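Local coordinates for protein acidocalcisomal pyrophosphatase (Trypanosoma cruzi, PDB 5CUV) that probably hydrolyses inorganic pyrophosphate to phosphate in acidocalcisomes, with magnesium as its cofactor, at residues Ile36-Asp41 with Ala81-Ala86; Leu95-Ile100 with Gly128-Glu133; Leu107-Asn112 with Ala137-His142; Glu278-Val283 with Gly290-Ile295. One frame throughout, in Å; residues are numbered along the deposited sequence.

How the contacts relate
Contacts 1, 2 and 3 form one cluster in the N-terminal helical domain, whereas contact 4 sits in the pyrophosphatase domain beside the magnesium site. The centres of contacts 1 and 2 are about 15 Å apart. Between the centres of contacts 1 and 3 the distance is about 17 Å, and between those of contacts 2 and 3 about 13 Å. Phe-84 of contact 1 packs on Leu-95 and Ile-130 of contact 2, and Met-83 reaches Leu-107 of contact 3. Contacts 2 and 3 share helix 132-141, and contacts 1 and 3 both touch the second subunit. Contact 4, with the side chain of Asp-291 about 3 Å from the bound magnesium, lies across the chain's centre, about 68 to 76 Å from the others between centres.

Contact 1 (Ile36-Asp41 with Ala81-Ala86); sequences IGTGLD and ARMFSA
A selenium atom fills the middle of this contact: SE of Met-83, a selenomethionine, lies 3.3 Å from CB of Thr-38, while its methyl CE reaches CA of the same threonine at 3.4 Å. The Met-83 chain leaves the helix with CG anti to the backbone N (chi1 -177°), then folds twice, at chi2 and chi3, and slides past Thr-38 in the opposite direction. The threonine answers with its methyl, CG2, which faces Arg-82 O at 3.7 Å. Its hydroxyl turns back into its own loop, where OG1 accepts from Leu-40 N at 3.2 Å and closes an ST turn. Residues 36-41 thus form an irregular N-terminal arm laid along helix 73-87 of the N-terminal helical domain. Gly-256 of the second subunit packs on Ile-36, and Pro-179 of that subunit on Met-83. One polar tie crosses. Arg-82, bent at chi3, donates a hydrogen bond from NH2 to Ile-36 O at 2.8 Å (145° at the hydrogen), on a lone pair in the carbonyl plane; the same nitrogen forms a salt bridge with Glu-60. Further along, Leu-40 CD1 rests on Ala-86 CB at 3.7 Å.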
loop_
_atom_site.group_PDB
_atom_site.type_symbol
_atom_site.label_atom_id
_atom_site.label_comp_id
_atom_site.label_asym_id
_atom_site.label_seq_id
_atom_site.Cartn_x
_atom_site.Cartn_y
_atom_site.Cartn_z
ATOM N N ILE A 36 16.797 -34.065 20.986
ATOM C CA ILE A 36 15.890 -34.754 20.093
ATOM C C ILE A 36 14.885 -35.565 20.899
ATOM O O ILE A 36 15.251 -36.418 21.678
ATOM C CB ILE A 36 16.655 -35.720 19.159
ATOM C CG1 ILE A 36 17.992 -35.115 18.726
ATOM C CG2 ILE A 36 15.834 -36.054 17.989
ATOM C CD1 ILE A 36 17.928 -33.689 18.283
ATOM N N GLY A 37 13.604 -35.305 20.714
ATOM C CA GLY A 37 12.628 -36.050 21.467
ATOM C C GLY A 37 12.081 -37.169 20.609
ATOM O O GLY A 37 12.316 -37.208 19.396
ATOM N N THR A 38 11.350 -38.075 21.262
ATOM C CA THR A 38 10.711 -39.224 20.639
ATOM C C THR A 38 9.300 -38.874 20.222
ATOM O O THR A 38 8.759 -39.507 19.335
ATOM C CB THR A 38 10.581 -40.406 21.619
ATOM O OG1 THR A 38 9.670 -40.041 22.675
ATOM C CG2 THR A 38 11.946 -40.780 22.215
ATOM N N GLY A 39 8.693 -37.891 20.869
ATOM C CA GLY A 39 7.325 -37.549 20.524
ATOM C C GLY A 39 6.249 -38.288 21.326
ATOM O O GLY A 39 5.074 -38.247 20.973
ATOM N N LEU A 40 6.653 -38.954 22.404
ATOM C CA LEU A 40 5.759 -39.694 23.289
ATOM C C LEU A 40 6.049 -39.131 24.694
ATOM O O LEU A 40 7.142 -38.606 24.940
ATOM C CB LEU A 40 6.110 -41.190 23.242
ATOM C CG LEU A 40 6.403 -41.861 21.886
ATOM C CD1 LEU A 40 7.029 -43.211 22.139
ATOM C CD2 LEU A 40 5.135 -42.023 21.050
ATOM N N ASP A 41 5.099 -39.235 25.615
ATOM C CA ASP A 41 5.292 -38.722 26.983
ATOM C C ASP A 41 6.438 -39.379 27.769
ATOM O O ASP A 41 6.421 -40.591 27.999
ATOM C CB ASP A 41 3.989 -38.883 27.753
ATOM C CG ASP A 41 2.836 -38.127 27.098
ATOM O OD1 ASP A 41 2.712 -36.906 27.357
ATOM O OD2 ASP A 41 2.069 -38.743 26.312
ATOM N N ALA A 81 18.042 -45.580 19.917
ATOM C CA ALA A 81 18.029 -46.317 21.186
ATOM C C ALA A 81 17.095 -45.621 22.191
ATOM O O ALA A 81 16.353 -46.278 22.919
ATOM C CB ALA A 81 19.446 -46.393 21.758
ATOM N N ARG A 82 17.130 -44.295 22.235
ATOM C CA ARG A 82 16.243 -43.560 23.139
ATOM C C ARG A 82 14.828 -43.723 22.648
ATOM O O ARG A 82 13.914 -43.667 23.420
ATOM C CB ARG A 82 16.571 -42.053 23.224
ATOM C CG ARG A 82 18.038 -41.710 23.584
ATOM C CD ARG A 82 18.151 -40.328 24.188
ATOM N NE ARG A 82 17.647 -39.265 23.308
ATOM C CZ ARG A 82 18.407 -38.274 22.851
ATOM N NH1 ARG A 82 19.690 -38.200 23.189
ATOM N NH2 ARG A 82 17.905 -37.357 22.042
HETATM N N MSE A 83 14.635 -43.933 21.360
HETATM C CA MSE A 83 13.285 -44.093 20.851
HETATM C C MSE A 83 12.776 -45.441 21.273
HETATM O O MSE A 83 11.573 -45.599 21.580
HETATM C CB MSE A 83 13.272 -43.976 19.327
HETATM C CG MSE A 83 11.881 -44.061 18.721
HETATM SE SE MSE A 83 10.726 -42.598 19.175
HETATM C CE MSE A 83 11.520 -41.247 18.017
ATOM N N PHE A 84 13.709 -46.404 21.299
ATOM C CA PHE A 84 13.422 -47.795 21.659
ATOM C C PHE A 84 12.970 -47.934 23.069
ATOM O O PHE A 84 12.046 -48.681 23.363
ATOM C CB PHE A 84 14.644 -48.656 21.522
ATOM C CG PHE A 84 14.367 -50.106 21.700
ATOM C CD1 PHE A 84 13.931 -50.874 20.624
ATOM C CD2 PHE A 84 14.553 -50.714 22.941
ATOM C CE1 PHE A 84 13.689 -52.231 20.777
ATOM C CE2 PHE A 84 14.311 -52.070 23.112
ATOM C CZ PHE A 84 13.878 -52.831 22.018
ATOM N N SER A 85 13.654 -47.218 23.947
ATOM C CA SER A 85 13.335 -47.264 25.368
ATOM C C SER A 85 11.997 -46.564 25.597
ATOM O O SER A 85 11.208 -46.957 26.453
ATOM C CB SER A 85 14.468 -46.615 26.158
ATOM O OG SER A 85 14.213 -46.623 27.544
ATOM N N ALA A 86 11.720 -45.539 24.806
ATOM C CA ALA A 86 10.452 -44.848 24.967
ATOM C C ALA A 86 9.350 -45.884 24.806
ATOM O O ALA A 86 8.488 -46.014 25.670
ATOM C CB ALA A 86 10.281 -43.735 23.914
#

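Contact 2 (Leu95-Ile100 with Gly128-Glu133); sequences LEERKI and GHITFE
Two backbone N-H groups grip Glu-96 O, that of Lys-99 at 2.8 Å and that of Ile-100 at a longer 3.3 Å, and so start helix 97-106 directly after a very short strand. The short antiparallel pairing of that strand, 95-96, with 129-130, each closely followed by a helix, is consistent with the paired loops of an EF-hand-like domain. The register rests on Leu-95 and Ile-130, a hydrogen-bonded pair: Leu-95 N donates to Ile-130 O at 2.9 Å, and Ile-130 N returns to Leu-95 O at 2.8 Å. Both bonds are fairly straight (159° and 164° at the hydrogen), yet each donor stands above the plane of the carbonyl it meets. A weak third bond, Glu-97 N to Gly-128 O at 3.2 Å, carries the pairing on to the start of the helix. Glu-96 and His-129 form the neighbouring non-hydrogen-bonded pair, with their side chains on the other face, where His-129 stacks on Tyr-94 and Glu-96 OE1 takes Arg-98 NH1 in a salt bridge.

On the face of Leu-95 and Ile-130 the packing is apolar. Ile-100 crosses Ile-130 obliquely, its CD1 resting at 3.8 Å from Ile-130 CG2, and Met-119 of helix 113-123 touches both isoleucines. Leu-95 leans on Phe-84 and Phe-87 of helix 73-87, and Ile-100 also touches Phe-84. The chain of Glu-97, extended beyond CG, runs across Ile-130 at about a right angle. There the aliphatic CG of Glu-97, not its carboxylate, meets Ile-130 CD1 at 3.2 Å.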
loop_
_atom_site.group_PDB
_atom_site.type_symbol
_atom_site.label_atom_id
_atom_site.label_comp_id
_atom_site.label_asym_id
_atom_site.label_seq_id
_atom_site.Cartn_x
_atom_site.Cartn_y
_atom_site.Cartn_z
ATOM N N LEU A 95 11.504 -55.620 23.213
ATOM C CA LEU A 95 10.102 -55.382 22.837
ATOM C C LEU A 95 9.446 -56.525 22.045
ATOM O O LEU A 95 10.122 -57.240 21.298
ATOM C CB LEU A 95 9.988 -54.125 21.981
ATOM C CG LEU A 95 10.078 -52.767 22.635
ATOM C CD1 LEU A 95 10.175 -51.754 21.540
ATOM C CD2 LEU A 95 8.882 -52.539 23.529
ATOM N N GLU A 96 8.132 -56.678 22.189
ATOM C CA GLU A 96 7.426 -57.699 21.431
ATOM C C GLU A 96 7.376 -57.224 19.977
ATOM O O GLU A 96 7.306 -56.038 19.710
ATOM C CB GLU A 96 6.009 -57.919 21.985
ATOM C CG GLU A 96 5.990 -58.203 23.523
ATOM C CD GLU A 96 4.599 -58.566 24.110
ATOM O OE1 GLU A 96 3.550 -58.424 23.403
ATOM O OE2 GLU A 96 4.574 -58.989 25.303
ATOM N N GLU A 97 7.418 -58.163 19.040
ATOM C CA GLU A 97 7.407 -57.845 17.632
ATOM C C GLU A 97 6.219 -57.027 17.153
ATOM O O GLU A 97 6.200 -56.577 16.013
ATOM C CB GLU A 97 7.482 -59.138 16.823
ATOM C CG GLU A 97 8.730 -60.000 17.105
ATOM C CD GLU A 97 8.671 -61.374 16.405
ATOM O OE1 GLU A 97 9.752 -61.981 16.142
ATOM O OE2 GLU A 97 7.532 -61.840 16.133
ATOM N N ARG A 98 5.211 -56.840 17.993
ATOM C CA ARG A 98 4.032 -56.086 17.565
ATOM C C ARG A 98 4.331 -54.601 17.849
ATOM O O ARG A 98 3.754 -53.700 17.230
ATOM C CB ARG A 98 2.767 -56.568 18.329
ATOM C CG ARG A 98 2.633 -55.934 19.737
ATOM C CD ARG A 98 2.209 -56.856 20.902
ATOM N NE ARG A 98 0.761 -56.946 21.074
ATOM C CZ ARG A 98 0.166 -57.230 22.229
ATOM N NH1 ARG A 98 0.885 -57.449 23.326
ATOM N NH2 ARG A 98 -1.157 -57.311 22.278
ATOM N N LYS A 99 5.249 -54.368 18.784
ATOM C CA LYS A 99 5.622 -53.020 19.161
ATOM C C LYS A 99 6.631 -52.535 18.160
ATOM O O LYS A 99 6.459 -51.484 17.564
ATOM C CB LYS A 99 6.198 -52.994 20.569
ATOM C CG LYS A 99 5.159 -52.632 21.592
ATOM C CD LYS A 99 4.373 -51.405 21.141
ATOM C CE LYS A 99 3.274 -51.053 22.136
ATOM N NZ LYS A 99 2.379 -52.256 22.337
ATOM N N ILE A 100 7.691 -53.302 17.986
ATOM C CA ILE A 100 8.714 -52.993 17.005
ATOM C C ILE A 100 8.003 -52.640 15.673
ATOM O O ILE A 100 8.488 -51.824 14.902
ATOM C CB ILE A 100 9.627 -54.231 16.758
ATOM C CG1 ILE A 100 10.486 -54.518 18.004
ATOM C CG2 ILE A 100 10.386 -54.045 15.448
ATOM C CD1 ILE A 100 11.923 -54.079 17.919
ATOM N N GLY A 128 9.847 -64.010 20.247
ATOM C CA GLY A 128 9.275 -62.736 19.808
ATOM C C GLY A 128 9.743 -61.533 20.603
ATOM O O GLY A 128 9.176 -60.444 20.527
ATOM N N HIS A 129 10.792 -61.759 21.370
ATOM C CA HIS A 129 11.361 -60.737 22.194
ATOM C C HIS A 129 12.512 -60.135 21.395
ATOM O O HIS A 129 13.509 -60.807 21.105
ATOM C CB HIS A 129 11.836 -61.372 23.520
ATOM C CG HIS A 129 10.722 -61.686 24.482
ATOM N ND1 HIS A 129 10.937 -61.873 25.836
ATOM C CD2 HIS A 129 9.381 -61.764 24.302
ATOM C CE1 HIS A 129 9.777 -62.040 26.447
ATOM N NE2 HIS A 129 8.817 -61.977 25.538
ATOM N N ILE A 130 12.383 -58.863 21.026
ATOM C CA ILE A 130 13.429 -58.229 20.226
ATOM C C ILE A 130 14.251 -57.181 20.940
ATOM O O ILE A 130 13.739 -56.178 21.431
ATOM C CB ILE A 130 12.840 -57.636 18.981
ATOM C CG1 ILE A 130 11.941 -58.669 18.308
ATOM C CG2 ILE A 130 13.939 -57.243 18.045
ATOM C CD1 ILE A 130 11.448 -58.238 16.953
ATOM N N THR A 131 15.546 -57.439 21.008
ATOM C CA THR A 131 16.460 -56.537 21.673
ATOM C C THR A 131 16.760 -55.344 20.762
ATOM O O THR A 131 16.561 -55.406 19.542
ATOM C CB THR A 131 17.781 -57.254 22.012
ATOM O OG1 THR A 131 18.536 -56.451 22.914
ATOM C CG2 THR A 131 18.615 -57.444 20.776
ATOM N N PHE A 132 17.225 -54.257 21.365
ATOM C CA PHE A 132 17.585 -53.079 20.606
ATOM C C PHE A 132 18.688 -53.463 19.618
ATOM O O PHE A 132 18.522 -53.298 18.390
ATOM C CB PHE A 132 18.068 -51.951 21.529
ATOM C CG PHE A 132 18.475 -50.720 20.793
ATOM C CD1 PHE A 132 17.627 -50.151 19.854
ATOM C CD2 PHE A 132 19.767 -50.238 20.885
ATOM C CE1 PHE A 132 18.072 -49.142 19.001
ATOM C CE2 PHE A 132 20.211 -49.236 20.036
ATOM C CZ PHE A 132 19.359 -48.696 19.092
ATOM N N GLU A 133 19.796 -53.993 20.128
ATOM C CA GLU A 133 20.891 -54.364 19.240
ATOM C C GLU A 133 20.418 -55.155 18.050
ATOM O O GLU A 133 20.880 -54.919 16.928
ATOM C CB GLU A 133 21.955 -55.190 19.954
ATOM C CG GLU A 133 22.964 -54.393 20.783
ATOM C CD GLU A 133 23.508 -53.168 20.047
ATOM O OE1 GLU A 133 23.667 -53.205 18.790
ATOM O OE2 GLU A 133 23.775 -52.166 20.748
#

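Contact 3 (Leu107-Asn112 with Ala137-His142); sequences LGRVMN and AWWCSH
The guanidinium of Arg-109 lies flat on the indole of Trp-139, with the two planes 27° apart. Its CZ sits 3.8 Å from the centroid of the Trp-139 six-membered ring and only 18° off the ring normal, which is a cation-pi stack over the face. NH2 hangs above the middle of the indole. The arginine leaves the backbone with CG anti to N (chi1 -170°) and bends at chi3; it and each tryptophan reach toward each other tip to tip, the guanidinium overlapping the face of Trp-139. Against Trp-138 the fit is oblique: NH1 approaches CH2 of that ring at 3.5 Å. NH1 also makes a weak hydrogen bond to His-142 O at 2.6 Å. Met-111, a selenomethionine, sets its selenium, SE, at the edge of the Trp-138 ring in a Met-aromatic contact, with CE 3.7 Å from Trp-138 CH2. Leu-107 crosses Trp-139 obliquely, CB to CH2 at 3.6 Å. The polar end of Trp-139 belongs to the assembly, since NE1 donates to Asn-255 of the second subunit. Gly-108 closes helix 97-106 in a Schellman motif, and the linker from there to helix 113-123 is fastened to helix 132-141, in a domain whose layout is consistent with an EF-hand-like pair.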
loop_
_atom_site.group_PDB
_atom_site.type_symbol
_atom_site.label_atom_id
_atom_site.label_comp_id
_atom_site.label_asym_id
_atom_site.label_seq_id
_atom_site.Cartn_x
_atom_site.Cartn_y
_atom_site.Cartn_z
ATOM N N LEU A 107 8.337 -44.543 12.775
ATOM C CA LEU A 107 9.532 -43.913 12.238
ATOM C C LEU A 107 9.449 -43.597 10.781
ATOM O O LEU A 107 10.422 -43.102 10.191
ATOM C CB LEU A 107 10.747 -44.764 12.468
ATOM C CG LEU A 107 11.055 -44.782 13.952
ATOM C CD1 LEU A 107 12.125 -45.827 14.214
ATOM C CD2 LEU A 107 11.448 -43.396 14.433
ATOM N N GLY A 108 8.288 -43.889 10.202
ATOM C CA GLY A 108 8.061 -43.614 8.802
ATOM C C GLY A 108 8.164 -44.764 7.821
ATOM O O GLY A 108 7.935 -44.549 6.620
ATOM N N ARG A 109 8.483 -45.976 8.280
ATOM C CA ARG A 109 8.612 -47.093 7.337
ATOM C C ARG A 109 7.297 -47.774 6.891
ATOM O O ARG A 109 6.355 -47.959 7.663
ATOM C CB ARG A 109 9.593 -48.113 7.905
ATOM C CG ARG A 109 9.984 -49.189 6.927
ATOM C CD ARG A 109 11.102 -50.047 7.477
ATOM N NE ARG A 109 12.277 -49.259 7.804
ATOM C CZ ARG A 109 13.489 -49.781 7.864
ATOM N NH1 ARG A 109 13.631 -51.070 7.616
ATOM N NH2 ARG A 109 14.547 -49.026 8.158
ATOM N N VAL A 110 7.242 -48.151 5.623
ATOM C CA VAL A 110 6.042 -48.781 5.085
ATOM C C VAL A 110 6.084 -50.288 5.292
ATOM O O VAL A 110 6.560 -51.039 4.435
ATOM C CB VAL A 110 5.842 -48.395 3.580
ATOM C CG1 VAL A 110 5.803 -46.852 3.440
ATOM C CG2 VAL A 110 6.968 -49.005 2.703
HETATM N N MSE A 111 5.481 -50.790 6.357
HETATM C CA MSE A 111 5.534 -52.195 6.699
HETATM C C MSE A 111 4.374 -52.990 6.343
HETATM O O MSE A 111 3.496 -53.243 7.045
HETATM C CB MSE A 111 5.801 -52.490 8.153
HETATM C CG MSE A 111 6.860 -51.841 9.029
HETATM SE SE MSE A 111 8.569 -52.649 9.010
HETATM C CE MSE A 111 8.785 -54.042 10.199
ATOM N N ASN A 112 4.349 -53.475 5.157
ATOM C CA ASN A 112 3.221 -54.307 4.727
ATOM C C ASN A 112 3.279 -55.761 5.230
ATOM O O ASN A 112 4.294 -56.206 5.767
ATOM C CB ASN A 112 3.023 -54.282 3.208
ATOM C CG ASN A 112 4.305 -54.436 2.446
ATOM O OD1 ASN A 112 5.099 -55.331 2.719
ATOM N ND2 ASN A 112 4.513 -53.563 1.461
ATOM N N ALA A 137 20.417 -53.643 14.419
ATOM C CA ALA A 137 21.186 -54.395 13.419
ATOM C C ALA A 137 20.339 -54.652 12.185
ATOM O O ALA A 137 20.805 -54.591 11.042
ATOM C CB ALA A 137 21.639 -55.707 14.001
ATOM N N TRP A 138 19.073 -54.931 12.428
ATOM C CA TRP A 138 18.149 -55.209 11.333
ATOM C C TRP A 138 17.832 -53.945 10.512
ATOM O O TRP A 138 17.786 -54.009 9.285
ATOM C CB TRP A 138 16.831 -55.818 11.876
ATOM C CG TRP A 138 15.779 -55.953 10.798
ATOM C CD1 TRP A 138 15.743 -56.885 9.789
ATOM C CD2 TRP A 138 14.685 -55.078 10.568
ATOM N NE1 TRP A 138 14.688 -56.638 8.942
ATOM C CE2 TRP A 138 14.019 -55.531 9.398
ATOM C CE3 TRP A 138 14.199 -53.944 11.225
ATOM C CZ2 TRP A 138 12.888 -54.884 8.878
ATOM C CZ3 TRP A 138 13.069 -53.293 10.702
ATOM C CH2 TRP A 138 12.430 -53.766 9.542
ATOM N N TRP A 139 17.585 -52.829 11.216
ATOM C CA TRP A 139 17.253 -51.515 10.627
ATOM C C TRP A 139 18.327 -51.040 9.640
ATOM O O TRP A 139 18.043 -50.657 8.503
ATOM C CB TRP A 139 17.123 -50.482 11.752
ATOM C CG TRP A 139 16.666 -49.105 11.310
ATOM C CD1 TRP A 139 17.455 -48.026 11.006
ATOM C CD2 TRP A 139 15.320 -48.642 11.239
ATOM N NE1 TRP A 139 16.683 -46.921 10.764
ATOM C CE2 TRP A 139 15.364 -47.272 10.903
ATOM C CE3 TRP A 139 14.074 -49.247 11.441
ATOM C CZ2 TRP A 139 14.193 -46.493 10.770
ATOM C CZ3 TRP A 139 12.929 -48.479 11.311
ATOM C CH2 TRP A 139 12.996 -47.115 10.981
ATOM N N CYS A 140 19.561 -51.063 10.121
ATOM C CA CYS A 140 20.700 -50.670 9.353
ATOM C C CYS A 140 20.901 -51.563 8.178
ATOM O O CYS A 140 21.515 -51.148 7.223
ATOM C CB CYS A 140 21.942 -50.700 10.200
ATOM S SG CYS A 140 21.897 -49.455 11.460
ATOM N N SER A 141 20.390 -52.779 8.207
ATOM C CA SER A 141 20.609 -53.658 7.067
ATOM C C SER A 141 19.491 -53.644 6.060
ATOM O O SER A 141 19.606 -54.222 4.995
ATOM C CB SER A 141 20.859 -55.084 7.551
ATOM O OG SER A 141 21.944 -55.087 8.471
ATOM N N HIS A 142 18.403 -52.969 6.374
ATOM C CA HIS A 142 17.278 -52.941 5.459
ATOM C C HIS A 142 16.651 -51.584 5.374
ATOM O O HIS A 142 15.671 -51.309 6.065
ATOM C CB HIS A 142 16.232 -53.945 5.903
ATOM C CG HIS A 142 16.759 -55.334 5.962
ATOM N ND1 HIS A 142 17.872 -55.663 6.699
ATOM C CD2 HIS A 142 16.401 -56.453 5.291
ATOM C CE1 HIS A 142 18.187 -56.926 6.473
ATOM N NE2 HIS A 142 17.309 -57.427 5.622
#

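Contact 4 (Glu278-Val283 with Gly290-Ile295); sequences ESTDVV and GDNDPI
The segment Gly-290 to Ile-295 carries the start of the pyrophosphatase signature, in which the family's acidic residues are spaced along a loop, and it folds back on 278-283 within the connection between the antiparallel neighbours 269-272 and 296-299. Main-chain bonds come first. Glu-278 N donates to Asp-293 O at 3.0 Å, in the carbonyl plane and nearly straight at 169°. The carbonyl of Glu-278 accepts from Asn-292 N at 2.6 Å, nearly along the C=O axis, and CA of Gly-290 offers a CA-H...O contact to the same oxygen.

Side-chain bonds knit the other end. Asn-292 OD1 takes Thr-280 N at 2.7 Å, the donor standing above the amide plane, and the Thr-280 hydroxyl donates to Gly-290 O at 3.0 Å. OD1 thus holds the backbone N of Thr-280, and OG1 the backbone O of Gly-290; the two side chains, Thr-280 and Asn-292, cross at about a right angle. Within 278-283, Ser-279 OG accepts from Asp-281 N and makes an ST turn.

Van der Waals contact and charge complete the account. The Glu-278 chain, bent at chi2, lays its carboxylate beside Ile-295, OE2 to CD1 at 3.8 Å, and OE2 also bonds weakly to Ser-398. Asp-291 binds magnesium together with Asp-296 and Asp-328. It runs alongside Glu-278 in the same direction, their carboxylate planes 58° apart; two like charges so close may raise the proton affinity of one of them. OE1 of Glu-278 remains 5.2 Å from OD1 of Asp-291.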
loop_
_atom_site.group_PDB
_atom_site.type_symbol
_atom_site.label_atom_id
_atom_site.label_comp_id
_atom_site.label_asym_id
_atom_site.label_seq_id
_atom_site.Cartn_x
_atom_site.Cartn_y
_atom_site.Cartn_z
ATOM N N GLU A 278 -35.832 -3.268 0.642
ATOM C CA GLU A 278 -36.300 -2.452 1.783
ATOM C C GLU A 278 -37.767 -2.332 1.506
ATOM O O GLU A 278 -38.186 -1.317 0.902
ATOM C CB GLU A 278 -35.744 -1.039 1.701
ATOM C CG GLU A 278 -34.282 -0.995 1.736
ATOM C CD GLU A 278 -33.838 -1.378 3.095
ATOM O OE1 GLU A 278 -33.670 -0.430 3.930
ATOM O OE2 GLU A 278 -33.703 -2.622 3.311
ATOM N N SER A 279 -38.548 -3.330 1.933
ATOM C CA SER A 279 -39.969 -3.337 1.600
ATOM C C SER A 279 -40.755 -2.226 2.251
ATOM O O SER A 279 -40.519 -1.910 3.410
ATOM C CB SER A 279 -40.603 -4.695 1.954
ATOM O OG SER A 279 -41.925 -4.771 1.427
ATOM N N THR A 280 -41.660 -1.622 1.491
ATOM C CA THR A 280 -42.485 -0.576 2.041
ATOM C C THR A 280 -43.540 -1.252 2.890
ATOM O O THR A 280 -44.196 -0.606 3.705
ATOM C CB THR A 280 -43.102 0.300 0.956
ATOM O OG1 THR A 280 -42.070 1.120 0.384
ATOM C CG2 THR A 280 -44.164 1.225 1.535
ATOM N N ASP A 281 -43.706 -2.559 2.703
ATOM C CA ASP A 281 -44.616 -3.324 3.565
ATOM C C ASP A 281 -43.729 -3.778 4.699
ATOM O O ASP A 281 -42.637 -4.298 4.461
ATOM C CB ASP A 281 -45.155 -4.612 2.906
ATOM C CG ASP A 281 -46.068 -4.339 1.730
ATOM O OD1 ASP A 281 -47.114 -3.678 1.955
ATOM O OD2 ASP A 281 -45.740 -4.781 0.587
ATOM N N VAL A 282 -44.131 -3.570 5.932
ATOM C CA VAL A 282 -43.289 -4.121 6.966
ATOM C C VAL A 282 -43.495 -5.632 6.651
ATOM O O VAL A 282 -44.602 -6.009 6.251
ATOM C CB VAL A 282 -43.827 -3.736 8.353
ATOM C CG1 VAL A 282 -43.322 -4.712 9.391
ATOM C CG2 VAL A 282 -43.381 -2.318 8.695
ATOM N N VAL A 283 -42.460 -6.484 6.760
ATOM C CA VAL A 283 -42.645 -7.929 6.469
ATOM C C VAL A 283 -42.381 -8.870 7.684
ATOM O O VAL A 283 -42.820 -10.020 7.688
ATOM C CB VAL A 283 -41.821 -8.409 5.147
ATOM C CG1 VAL A 283 -41.597 -7.229 4.185
ATOM C CG2 VAL A 283 -40.493 -9.060 5.509
ATOM N N GLY A 290 -39.598 0.528 4.758
ATOM C CA GLY A 290 -38.749 0.602 3.606
ATOM C C GLY A 290 -39.267 1.561 2.550
ATOM O O GLY A 290 -40.373 2.127 2.655
ATOM N N ASP A 291 -38.440 1.729 1.515
ATOM C CA ASP A 291 -38.723 2.597 0.375
ATOM C C ASP A 291 -38.905 1.821 -0.928
ATOM O O ASP A 291 -38.969 2.426 -1.983
ATOM C CB ASP A 291 -37.606 3.665 0.181
ATOM C CG ASP A 291 -36.149 3.112 0.372
ATOM O OD1 ASP A 291 -35.810 2.027 -0.143
ATOM O OD2 ASP A 291 -35.315 3.800 1.024
ATOM N N ASN A 292 -38.953 0.496 -0.850
ATOM C CA ASN A 292 -39.146 -0.367 -2.020
ATOM C C ASN A 292 -38.059 -0.454 -3.062
ATOM O O ASN A 292 -38.299 -0.697 -4.248
ATOM C CB ASN A 292 -40.445 -0.025 -2.724
ATOM C CG ASN A 292 -41.580 -0.896 -2.276
ATOM O OD1 ASN A 292 -41.521 -1.525 -1.225
ATOM N ND2 ASN A 292 -42.630 -0.920 -3.060
ATOM N N ASP A 293 -36.849 -0.236 -2.625
ATOM C CA ASP A 293 -35.731 -0.369 -3.510
ATOM C C ASP A 293 -34.693 -1.242 -2.832
ATOM O O ASP A 293 -34.845 -1.572 -1.655
ATOM C CB ASP A 293 -35.182 1.009 -3.863
ATOM C CG ASP A 293 -35.825 1.553 -5.121
ATOM O OD1 ASP A 293 -36.167 0.711 -6.033
ATOM O OD2 ASP A 293 -35.975 2.801 -5.200
ATOM N N PRO A 294 -33.710 -1.743 -3.608
ATOM C CA PRO A 294 -32.637 -2.576 -3.050
ATOM C C PRO A 294 -31.946 -1.620 -2.085
ATOM O O PRO A 294 -32.011 -0.423 -2.259
ATOM C CB PRO A 294 -31.752 -2.856 -4.258
ATOM C CG PRO A 294 -32.735 -2.919 -5.375
ATOM C CD PRO A 294 -33.720 -1.798 -5.089
ATOM N N ILE A 295 -31.303 -2.133 -1.055
ATOM C CA ILE A 295 -30.616 -1.278 -0.091
ATOM C C ILE A 295 -29.474 -0.498 -0.757
ATOM O O ILE A 295 -28.772 -0.999 -1.623
ATOM C CB ILE A 295 -30.100 -2.118 1.081
ATOM C CG1 ILE A 295 -29.979 -1.232 2.314
ATOM C CG2 ILE A 295 -28.776 -2.774 0.718
ATOM C CD1 ILE A 295 -29.987 -2.011 3.630
#